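Local coordinates for Alpha/beta hydrolase (Paenibacillus sp. VTT E-133280, PDB 6TJ2), which probably hydrolyses ester bonds such as that of methyl salicylate, as an extracellular alpha/beta-hydrolase related in structure and function to tobacco salicylic acid binding protein 2, at residues T43-V48 with D110-G115; Q154-S159 with A236-P241; Q196-Q201 with H264-R269; K226-L231 with S250-F255. All blocks are in the same frame, centred on the assembly; numbering follows the deposited sequence.

Contact 1: T43-V48 with D110-G115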
# COMPACT_ATOMS: atom_id res chain seq x y z
N THR A 43 21.55 19.58 -6.93
CA THR A 43 21.79 20.22 -8.24
C THR A 43 20.48 20.87 -8.67
O THR A 43 19.45 20.23 -8.57
CB THR A 43 22.12 19.12 -9.28
OG1 THR A 43 23.27 18.39 -8.87
CG2 THR A 43 22.26 19.64 -10.69
N PRO A 44 20.45 22.11 -9.19
CA PRO A 44 19.21 22.69 -9.69
C PRO A 44 18.65 21.92 -10.89
O PRO A 44 19.40 21.41 -11.73
CB PRO A 44 19.58 24.13 -10.06
CG PRO A 44 20.84 24.38 -9.28
CD PRO A 44 21.56 23.07 -9.23
N LEU A 45 17.35 21.80 -10.90
CA LEU A 45 16.56 21.09 -11.91
C LEU A 45 15.64 22.10 -12.61
O LEU A 45 15.27 23.14 -12.02
CB LEU A 45 15.71 20.01 -11.24
CG LEU A 45 16.50 18.90 -10.54
CD1 LEU A 45 15.52 18.00 -9.82
CD2 LEU A 45 17.33 18.11 -11.49
N THR A 46 15.27 21.78 -13.84
CA THR A 46 14.26 22.55 -14.55
C THR A 46 13.07 21.61 -14.72
O THR A 46 13.24 20.52 -15.29
CB THR A 46 14.76 23.07 -15.89
OG1 THR A 46 15.81 24.00 -15.59
CG2 THR A 46 13.68 23.76 -16.70
N PHE A 47 11.91 22.01 -14.27
CA PHE A 47 10.64 21.25 -14.39
C PHE A 47 9.75 21.94 -15.40
O PHE A 47 9.58 23.19 -15.38
CB PHE A 47 9.92 21.24 -13.05
CG PHE A 47 10.58 20.37 -12.02
CD1 PHE A 47 10.15 19.04 -11.83
CD2 PHE A 47 11.51 20.91 -11.17
CE1 PHE A 47 10.76 18.27 -10.85
CE2 PHE A 47 12.08 20.14 -10.17
CZ PHE A 47 11.69 18.83 -10.01
N VAL A 48 9.08 21.15 -16.22
CA VAL A 48 7.91 21.55 -17.03
C VAL A 48 6.73 20.74 -16.50
O VAL A 48 6.74 19.50 -16.66
CB VAL A 48 8.15 21.32 -18.53
CG1 VAL A 48 6.91 21.67 -19.33
CG2 VAL A 48 9.32 22.15 -19.06
N ASP A 110 16.93 19.87 -21.45
CA ASP A 110 17.49 19.16 -20.29
C ASP A 110 16.56 19.36 -19.09
O ASP A 110 17.03 19.58 -17.98
CB ASP A 110 18.90 19.68 -20.00
CG ASP A 110 19.70 18.78 -19.07
OD1 ASP A 110 19.57 17.52 -19.16
OD2 ASP A 110 20.46 19.37 -18.25
N PHE A 111 15.26 19.16 -19.31
CA PHE A 111 14.24 19.41 -18.29
C PHE A 111 13.57 18.08 -17.89
O PHE A 111 13.54 17.07 -18.61
CB PHE A 111 13.24 20.48 -18.74
CG PHE A 111 12.46 20.18 -19.98
CD1 PHE A 111 11.34 19.34 -19.98
CD2 PHE A 111 12.85 20.75 -21.17
CE1 PHE A 111 10.64 19.12 -21.16
CE2 PHE A 111 12.18 20.48 -22.34
CZ PHE A 111 11.08 19.66 -22.35
N ILE A 112 12.97 18.20 -16.73
CA ILE A 112 12.11 17.12 -16.16
C ILE A 112 10.70 17.40 -16.65
O ILE A 112 10.14 18.46 -16.30
CB ILE A 112 12.18 17.12 -14.63
CG1 ILE A 112 13.63 16.97 -14.16
CG2 ILE A 112 11.29 16.02 -14.08
CD1 ILE A 112 13.85 17.29 -12.79
N LEU A 113 10.11 16.50 -17.43
CA LEU A 113 8.74 16.69 -17.95
C LEU A 113 7.84 15.91 -17.00
O LEU A 113 7.94 14.65 -16.97
CB LEU A 113 8.66 16.18 -19.38
CG LEU A 113 7.28 16.37 -20.04
CD1 LEU A 113 6.91 17.85 -20.09
CD2 LEU A 113 7.33 15.74 -21.45
N LEU A 114 6.99 16.60 -16.26
CA LEU A 114 6.17 15.98 -15.18
C LEU A 114 4.72 16.20 -15.49
O LEU A 114 4.33 17.37 -15.70
CB LEU A 114 6.61 16.56 -13.84
CG LEU A 114 5.98 15.95 -12.58
CD1 LEU A 114 6.94 16.15 -11.40
CD2 LEU A 114 4.61 16.51 -12.30
N GLY A 115 3.92 15.15 -15.48
CA GLY A 115 2.46 15.25 -15.73
C GLY A 115 1.69 14.68 -14.59
O GLY A 115 2.13 13.71 -13.96
O HOH W 1 16.69 19.63 -15.11

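Contact 2: Q154-S159 with A236-P241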
# COMPACT_ATOMS: atom_id res chain seq x y z
N GLN A 154 -8.61 3.45 -19.23
CA GLN A 154 -7.91 2.99 -18.02
C GLN A 154 -8.87 2.79 -16.87
O GLN A 154 -8.49 2.14 -15.90
CB GLN A 154 -6.89 4.05 -17.58
CG GLN A 154 -5.86 4.44 -18.64
CD GLN A 154 -5.30 3.28 -19.41
OE1 GLN A 154 -4.78 2.32 -18.79
NE2 GLN A 154 -5.43 3.31 -20.73
N PHE A 155 -10.09 3.32 -16.96
CA PHE A 155 -11.00 3.29 -15.79
C PHE A 155 -11.75 1.96 -15.68
O PHE A 155 -12.00 1.28 -16.67
CB PHE A 155 -12.01 4.43 -15.87
CG PHE A 155 -11.41 5.76 -15.45
CD1 PHE A 155 -11.61 6.25 -14.17
CD2 PHE A 155 -10.62 6.46 -16.35
CE1 PHE A 155 -11.02 7.44 -13.78
CE2 PHE A 155 -10.08 7.67 -15.96
CZ PHE A 155 -10.30 8.17 -14.69
N PRO A 156 -12.23 1.64 -14.47
CA PRO A 156 -13.21 0.55 -14.32
C PRO A 156 -14.41 0.82 -15.23
O PRO A 156 -14.74 1.99 -15.48
CB PRO A 156 -13.58 0.58 -12.85
CG PRO A 156 -12.45 1.31 -12.17
CD PRO A 156 -11.92 2.30 -13.19
N ALA A 157 -15.09 -0.25 -15.67
CA ALA A 157 -16.22 -0.12 -16.61
C ALA A 157 -17.30 0.84 -16.08
O ALA A 157 -17.84 1.61 -16.93
CB ALA A 157 -16.81 -1.50 -16.87
N GLU A 158 -17.57 0.82 -14.80
CA GLU A 158 -18.67 1.63 -14.18
C GLU A 158 -18.29 3.12 -14.29
O GLU A 158 -19.16 3.93 -14.70
CB GLU A 158 -18.90 1.25 -12.72
CG GLU A 158 -19.20 -0.23 -12.52
CD GLU A 158 -18.05 -1.22 -12.77
OE1 GLU A 158 -16.88 -0.88 -12.49
OE2 GLU A 158 -18.33 -2.35 -13.26
N SER A 159 -17.04 3.46 -13.98
CA SER A 159 -16.54 4.87 -14.08
C SER A 159 -16.55 5.28 -15.55
O SER A 159 -16.91 6.45 -15.91
CB SER A 159 -15.16 5.01 -13.50
OG SER A 159 -15.12 4.71 -12.12
N ALA A 236 -8.59 9.06 -7.45
CA ALA A 236 -9.31 9.68 -8.58
C ALA A 236 -9.66 8.60 -9.57
O ALA A 236 -10.73 8.65 -10.17
CB ALA A 236 -8.53 10.82 -9.16
N ILE A 237 -8.81 7.61 -9.75
CA ILE A 237 -9.22 6.29 -10.30
C ILE A 237 -9.25 5.37 -9.09
O ILE A 237 -8.34 5.43 -8.24
CB ILE A 237 -8.30 5.85 -11.45
CG1 ILE A 237 -8.85 4.61 -12.13
CG2 ILE A 237 -6.84 5.69 -10.99
CD1 ILE A 237 -8.22 4.41 -13.49
N PRO A 238 -10.28 4.56 -8.93
CA PRO A 238 -10.39 3.73 -7.73
C PRO A 238 -9.16 2.84 -7.50
O PRO A 238 -8.58 2.29 -8.46
CB PRO A 238 -11.64 2.87 -8.02
CG PRO A 238 -12.48 3.71 -8.95
CD PRO A 238 -11.47 4.47 -9.81
N GLN A 239 -8.72 2.70 -6.27
CA GLN A 239 -7.66 1.76 -5.94
C GLN A 239 -8.14 0.31 -6.08
O GLN A 239 -9.31 0.03 -5.88
CB GLN A 239 -7.11 2.05 -4.54
CG GLN A 239 -6.51 3.45 -4.49
CD GLN A 239 -5.77 3.83 -3.25
OE1 GLN A 239 -5.28 5.01 -3.11
NE2 GLN A 239 -5.61 2.93 -2.31
N GLY A 240 -7.23 -0.51 -6.57
CA GLY A 240 -7.58 -1.88 -6.99
C GLY A 240 -6.93 -2.15 -8.34
O GLY A 240 -5.92 -1.59 -8.72
N PRO A 241 -7.50 -3.09 -9.10
CA PRO A 241 -6.90 -3.53 -10.36
C PRO A 241 -6.72 -2.44 -11.42
O PRO A 241 -5.95 -2.63 -12.32
CB PRO A 241 -7.90 -4.60 -10.85
CG PRO A 241 -8.55 -5.07 -9.62
CD PRO A 241 -8.69 -3.88 -8.71

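Contact 3: Q196-Q201 with H264-R269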
# COMPACT_ATOMS: atom_id res chain seq x y z
N GLN A 196 -14.70 22.61 -1.29
CA GLN A 196 -15.56 23.57 -2.03
C GLN A 196 -14.66 24.55 -2.78
O GLN A 196 -14.96 24.86 -3.95
CB GLN A 196 -16.48 24.28 -1.05
CG GLN A 196 -17.57 23.41 -0.41
CD GLN A 196 -18.22 23.97 0.83
OE1 GLN A 196 -17.62 24.79 1.50
NE2 GLN A 196 -19.46 23.56 1.05
N ALA A 197 -13.63 25.06 -2.14
CA ALA A 197 -12.71 26.02 -2.80
C ALA A 197 -12.06 25.36 -4.00
O ALA A 197 -11.95 25.93 -5.10
CB ALA A 197 -11.68 26.53 -1.84
N PHE A 198 -11.60 24.12 -3.87
CA PHE A 198 -10.92 23.40 -4.96
C PHE A 198 -11.92 23.05 -6.06
O PHE A 198 -11.56 23.12 -7.26
CB PHE A 198 -10.21 22.15 -4.44
CG PHE A 198 -9.18 22.43 -3.38
CD1 PHE A 198 -8.47 23.60 -3.34
CD2 PHE A 198 -8.93 21.46 -2.45
CE1 PHE A 198 -7.48 23.83 -2.38
CE2 PHE A 198 -7.95 21.69 -1.49
CZ PHE A 198 -7.26 22.86 -1.44
N TYR A 199 -13.18 22.77 -5.74
CA TYR A 199 -14.20 22.47 -6.77
C TYR A 199 -14.46 23.70 -7.63
O TYR A 199 -14.60 23.57 -8.87
CB TYR A 199 -15.48 21.97 -6.11
CG TYR A 199 -16.52 21.46 -7.07
CD1 TYR A 199 -16.27 20.36 -7.88
CD2 TYR A 199 -17.75 22.09 -7.18
CE1 TYR A 199 -17.24 19.87 -8.74
CE2 TYR A 199 -18.70 21.61 -8.04
CZ TYR A 199 -18.47 20.49 -8.81
OH TYR A 199 -19.44 20.04 -9.67
N LYS A 200 -14.42 24.87 -7.00
CA LYS A 200 -14.64 26.12 -7.77
C LYS A 200 -13.50 26.28 -8.79
O LYS A 200 -13.72 27.01 -9.79
CB LYS A 200 -14.71 27.29 -6.81
CG LYS A 200 -16.01 27.49 -6.04
CD LYS A 200 -15.93 28.53 -4.98
CE LYS A 200 -17.27 28.86 -4.37
NZ LYS A 200 -17.12 29.85 -3.27
N GLN A 201 -12.33 25.71 -8.56
CA GLN A 201 -11.15 25.77 -9.44
C GLN A 201 -11.07 24.55 -10.35
O GLN A 201 -9.95 24.36 -10.99
CB GLN A 201 -9.86 25.93 -8.63
CG GLN A 201 -9.78 27.16 -7.76
CD GLN A 201 -8.46 27.17 -7.02
OE1 GLN A 201 -8.40 27.61 -5.88
NE2 GLN A 201 -7.39 26.68 -7.65
N HIS A 264 -5.52 13.24 -4.80
CA HIS A 264 -5.37 13.74 -6.17
C HIS A 264 -5.21 15.25 -6.25
O HIS A 264 -4.34 15.71 -7.00
CB HIS A 264 -6.58 13.29 -7.01
CG HIS A 264 -6.31 13.24 -8.46
ND1 HIS A 264 -5.31 12.48 -8.98
CD2 HIS A 264 -6.94 13.80 -9.54
CE1 HIS A 264 -5.36 12.51 -10.29
NE2 HIS A 264 -6.32 13.33 -10.69
N MET A 265 -6.03 16.01 -5.56
CA MET A 265 -6.04 17.49 -5.79
C MET A 265 -5.93 18.32 -4.52
O MET A 265 -5.79 19.55 -4.67
CB MET A 265 -7.27 17.90 -6.59
CG MET A 265 -7.29 17.26 -7.92
SD MET A 265 -8.48 18.10 -8.99
CE MET A 265 -7.95 17.56 -10.60
N THR A 266 -5.86 17.76 -3.32
CA THR A 266 -5.68 18.60 -2.10
C THR A 266 -4.20 18.94 -1.91
O THR A 266 -3.83 20.08 -1.62
CB THR A 266 -6.17 17.82 -0.88
OG1 THR A 266 -7.51 17.38 -1.09
CG2 THR A 266 -6.06 18.61 0.40
N THR A 267 -3.35 17.92 -1.98
CA THR A 267 -2.02 17.98 -1.35
C THR A 267 -1.12 18.97 -2.05
O THR A 267 -0.29 19.61 -1.38
CB THR A 267 -1.44 16.57 -1.30
OG1 THR A 267 -2.47 15.64 -0.93
CG2 THR A 267 -0.27 16.44 -0.33
N VAL A 268 -1.26 19.13 -3.34
CA VAL A 268 -0.41 20.13 -4.05
C VAL A 268 -0.74 21.54 -3.57
O VAL A 268 0.06 22.49 -3.78
CB VAL A 268 -0.52 20.06 -5.58
CG1 VAL A 268 0.02 18.73 -6.06
CG2 VAL A 268 -1.92 20.37 -6.07
N ARG A 269 -1.91 21.75 -2.97
CA ARG A 269 -2.30 23.08 -2.42
C ARG A 269 -1.96 23.16 -0.95
O ARG A 269 -1.49 24.23 -0.52
CB ARG A 269 -3.80 23.36 -2.56
CG ARG A 269 -4.14 23.84 -3.95
CD ARG A 269 -4.72 22.70 -4.74
NE ARG A 269 -5.20 23.28 -5.98
CZ ARG A 269 -6.22 22.81 -6.69
NH1 ARG A 269 -6.80 21.67 -6.40
NH2 ARG A 269 -6.62 23.49 -7.73
O HOH W 2 -9.15 21.83 -7.95

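Contact 4: K226-L231 with S250-F255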
# COMPACT_ATOMS: atom_id res chain seq x y z
N LYS A 226 12.37 7.22 -16.56
CA LYS A 226 11.03 7.52 -16.04
C LYS A 226 10.98 7.35 -14.54
O LYS A 226 11.66 6.47 -13.98
CB LYS A 226 10.01 6.58 -16.67
CG LYS A 226 9.87 6.75 -18.19
CD LYS A 226 9.27 5.55 -18.90
CE LYS A 226 10.35 4.59 -19.32
NZ LYS A 226 10.92 5.05 -20.61
N SER A 227 10.11 8.13 -13.91
CA SER A 227 9.72 7.98 -12.51
C SER A 227 8.23 8.00 -12.38
O SER A 227 7.52 8.59 -13.24
CB SER A 227 10.30 9.09 -11.65
OG SER A 227 11.70 9.14 -11.77
N TYR A 228 7.74 7.41 -11.31
CA TYR A 228 6.33 7.48 -10.94
C TYR A 228 6.26 7.92 -9.51
O TYR A 228 6.81 7.24 -8.61
CB TYR A 228 5.60 6.14 -11.14
CG TYR A 228 4.10 6.29 -11.26
CD1 TYR A 228 3.29 6.52 -10.15
CD2 TYR A 228 3.46 6.25 -12.50
CE1 TYR A 228 1.94 6.75 -10.25
CE2 TYR A 228 2.09 6.48 -12.61
CZ TYR A 228 1.36 6.77 -11.50
OH TYR A 228 0.01 7.02 -11.63
N LEU A 229 5.62 9.06 -9.28
CA LEU A 229 5.37 9.66 -7.96
C LEU A 229 3.92 9.38 -7.59
O LEU A 229 3.02 9.82 -8.31
CB LEU A 229 5.72 11.16 -8.02
CG LEU A 229 5.37 11.94 -6.75
CD1 LEU A 229 5.99 11.37 -5.47
CD2 LEU A 229 5.73 13.43 -6.91
N TYR A 230 3.71 8.62 -6.52
CA TYR A 230 2.40 8.13 -6.10
C TYR A 230 2.05 8.60 -4.73
O TYR A 230 2.88 8.38 -3.82
CB TYR A 230 2.39 6.60 -6.16
CG TYR A 230 1.11 5.96 -5.70
CD1 TYR A 230 1.15 5.06 -4.67
CD2 TYR A 230 -0.11 6.27 -6.27
CE1 TYR A 230 0.00 4.40 -4.27
CE2 TYR A 230 -1.28 5.67 -5.81
CZ TYR A 230 -1.21 4.73 -4.83
OH TYR A 230 -2.40 4.11 -4.46
N LEU A 231 0.89 9.17 -4.55
CA LEU A 231 0.35 9.51 -3.23
C LEU A 231 -0.70 8.47 -2.83
O LEU A 231 -1.60 8.18 -3.59
CB LEU A 231 -0.22 10.92 -3.18
CG LEU A 231 0.69 12.03 -3.70
CD1 LEU A 231 -0.01 13.38 -3.59
CD2 LEU A 231 2.01 12.07 -2.93
N SER A 250 2.91 0.37 -13.61
CA SER A 250 3.53 -0.82 -14.25
C SER A 250 3.59 -0.65 -15.75
O SER A 250 4.44 -1.35 -16.40
CB SER A 250 2.80 -2.07 -13.87
OG SER A 250 1.54 -2.13 -14.51
N HIS A 251 2.77 0.17 -16.39
CA HIS A 251 2.82 0.35 -17.85
C HIS A 251 4.15 0.95 -18.26
O HIS A 251 4.52 0.78 -19.46
CB HIS A 251 1.70 1.28 -18.33
CG HIS A 251 0.33 0.75 -18.13
ND1 HIS A 251 -0.76 1.47 -18.48
CD2 HIS A 251 -0.13 -0.45 -17.68
CE1 HIS A 251 -1.86 0.73 -18.25
NE2 HIS A 251 -1.48 -0.47 -17.73
N LEU A 252 4.91 1.59 -17.38
CA LEU A 252 6.20 2.25 -17.71
C LEU A 252 7.32 1.25 -17.91
O LEU A 252 8.34 1.68 -18.53
CB LEU A 252 6.55 3.25 -16.61
CG LEU A 252 5.54 4.39 -16.43
CD1 LEU A 252 6.10 5.34 -15.40
CD2 LEU A 252 5.23 5.08 -17.77
N GLY A 253 7.18 0.04 -17.42
CA GLY A 253 8.28 -0.93 -17.45
C GLY A 253 9.21 -0.64 -16.28
O GLY A 253 8.78 -0.74 -15.12
N VAL A 254 10.45 -0.30 -16.54
CA VAL A 254 11.44 0.04 -15.50
C VAL A 254 11.26 1.53 -15.20
O VAL A 254 11.27 2.34 -16.14
CB VAL A 254 12.87 -0.32 -15.92
CG1 VAL A 254 13.90 0.20 -14.91
CG2 VAL A 254 13.02 -1.83 -16.09
N PHE A 255 11.10 1.85 -13.94
CA PHE A 255 10.95 3.26 -13.53
C PHE A 255 11.38 3.40 -12.09
O PHE A 255 11.44 2.41 -11.32
CB PHE A 255 9.49 3.74 -13.74
CG PHE A 255 8.51 3.03 -12.86
CD1 PHE A 255 8.14 3.56 -11.65
CD2 PHE A 255 7.99 1.80 -13.19
CE1 PHE A 255 7.28 2.88 -10.80
CE2 PHE A 255 7.08 1.16 -12.37
CZ PHE A 255 6.70 1.69 -11.19
O HOH W 3 13.14 4.35 -16.67

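Contact 1: T43-V48 with D110-G115
Ile-112 CD1 lies over one face of the Phe-47 ring, 4.0 Å from the ring centroid and offset toward the rim, the two side chains running side by side from paired strands. The same methyl is pressed against Leu-45, whose CD1 comes within a tight 3.5 Å of Ile-112 CD1. An alanine at Phe-47 would probably open a gap beside Ile-112 CD1, which would lose the ring face under it, and take a neighbour from Leu-114 CD1. Through the sheet, on its other face, Val-48 CG2 makes a second CH-pi contact, 3.9 Å from the centroid of the Phe-111 ring. Phe-111 reaches it because its CG sits between the backbone N and the carbonyl carbon (chi1 60°). Val-48 CG1 meets Leu-113 CD1, which also packs toward helix 119-129. The strands 46-50 and 111-117 are parallel neighbours within the central sheet of the alpha/beta-hydrolase fold; the second leads to a GxSxG sequence consistent with a nucleophile elbow, which begins at Gly-115. Three nearly straight backbone bonds join them: Ile-112 N to Thr-46 O at 2.7 Å, Val-48 N to Ile-112 O at 2.9 Å, and Leu-114 N to Val-48 O at 2.9 Å. Where the strands begin, a water takes over from direct pairing, accepting from Thr-46 N and donating to Asp-110 O.

Contact 2: Q154-S159 with A236-P241
Ile-237 holds CG1 anti to its backbone N (chi1 -172°), and Phe-155 holds CG anti to its carbonyl carbon (chi1 -79°); with these settings the isoleucine branch and the phenylalanine ring meet obliquely. Ile-237 CD1 stands over one face of the ring, 4.0 Å from the centroid and only 14° off the normal. Its CG1 packs on Phe-155 CD1 at 3.8 Å, while Ala-236 O lies at the ring edge, near its plane, 3.8 Å from CE1. The methyl also reaches the backbone before the ring, with Ile-237 CD1 3.3 Å from Gln-154 O. Next to this pair two prolines meet tip to tip, Pro-156 CG to Pro-238 CG at 4.0 Å, and Pro-156 CD leans on Ile-237 CG1. The contact is thus made by van der Waals and CH-pi packing. Gln-154 turns its amide elsewhere, NE2 bonding to Ser-150 O and Gln-149 OE1. Pro-156 is the N-cap residue of helix 157-170, and Phe-155 meets Phe-163 of that helix edge-to-face. The 236-241 loop, which follows strand 226-231 and leads to helix 244-250, therefore packs against the start of helix 157-170.

Contact 3: Q196-Q201 with H264-R269
Phe-198 and Arg-269 carry this contact, their side chains sliding past each other in opposite directions with the ring and guanidinium planes only 6° apart. The aliphatic part of the arginine does much of the touching: CB lies 3.7 Å from Phe-198 CZ, and CD stands over the ring face, 4.2 Å from its centroid and offset toward the rim. Further on, Phe-198 CD1 lies over one face of the guanidinium. A bend at chi2 (101°) places Arg-269 CD over the ring. The ring's CE2 meets Thr-266 across the contact, 3.9 Å from its CA, and Phe-198 also touches Phe-182 of helix 179-185. Gln-201 adds a smaller share at the outer side, its amide plane turned 84° from the guanidinium. Arg-269 NH1 is gripped twice: it donates to Met-265 O at 2.9 Å, and to a water that in turn donates to Phe-198 O. A methionine in place of Arg-269 would probably leave Met-265 O without this donor and break the water link to helix 192-200. The bond to Met-265 O ties the arginine to the residue next after His-264, the probable triad histidine, whose ND1 bonds to Asp-234. The aliphatic chain and one guanidinium face thus lie on the ring while NH1 donates near the guanidinium plane to a backbone oxygen and a water, which is likely to limit the group's rotation.

Contact 4: K226-L231 with S250-F255
Tyr-228 of strand 226-231 packs against Leu-252 and Phe-255, in the loop that brings the chain from helix 244-250 back to strand 256-260. This is the return leg of a beta-alpha-beta crossover between two parallel neighbours in the central sheet of the alpha/beta-hydrolase fold. The apolar part centres on Tyr-228. Its CB lies 3.7 Å from Phe-255 CD1, and the side chains of Tyr-228 and Leu-252 cross at about a right angle, with Leu-252 CD1 at the edge of the tyrosine ring, 4.0 Å from CD2. The Phe-255 side chain also touches Ser-249 of the helix. Leu-252 in turn packs on Phe-139 of strand 134-139, on the other side of strand 226-231 in the sheet.

Lys-226 brings CE to 3.6 Å from Leu-252 O, and the same carbon lies near Val-254 O. The bends at chi3 and chi4 lead to NZ, which bonds to Ile-224 O. The tyrosine hydroxyl likewise finds its partner beyond the loop, at Ala-142 O.

Backbone polar contacts make up the rest. Gly-253 N bonds to Ser-250 O at 3.2 Å, closing a type I turn, and Gly-253 leaves helical geometry with a positive phi, which suits a glycine. Phe-255 CA makes a CA-H...O contact of 3.3 Å with Lys-226 O, just before regular pairing starts with Arg-256. Beside it a water accepts from Lys-226 N at 3.0 Å and donates to Val-254 O at 2.8 Å.

Contact 1 closes before the other three open along the chain. Contacts 2 and 3 alternate in their segments, as do contacts 2 and 4, while contact 4 is nested inside the loop closed by contact 3. Contacts 1 and 4 reach the same parallel sheet, with centres about 16 Å apart and strand 134-139 lying between their strands. Contacts 1 and 2 lie on opposite sides of the chain's centre, about 29 Å between centres. Contacts 2 and 4, about 18 Å apart, meet where Gln-154 packs on His-251, and contact 3 meets contact 4 through Thr-267 and Leu-231. Contacts 2 and 3, centres about 21 Å apart, join at the probable triad histidine, where Ala-236 packs on His-264.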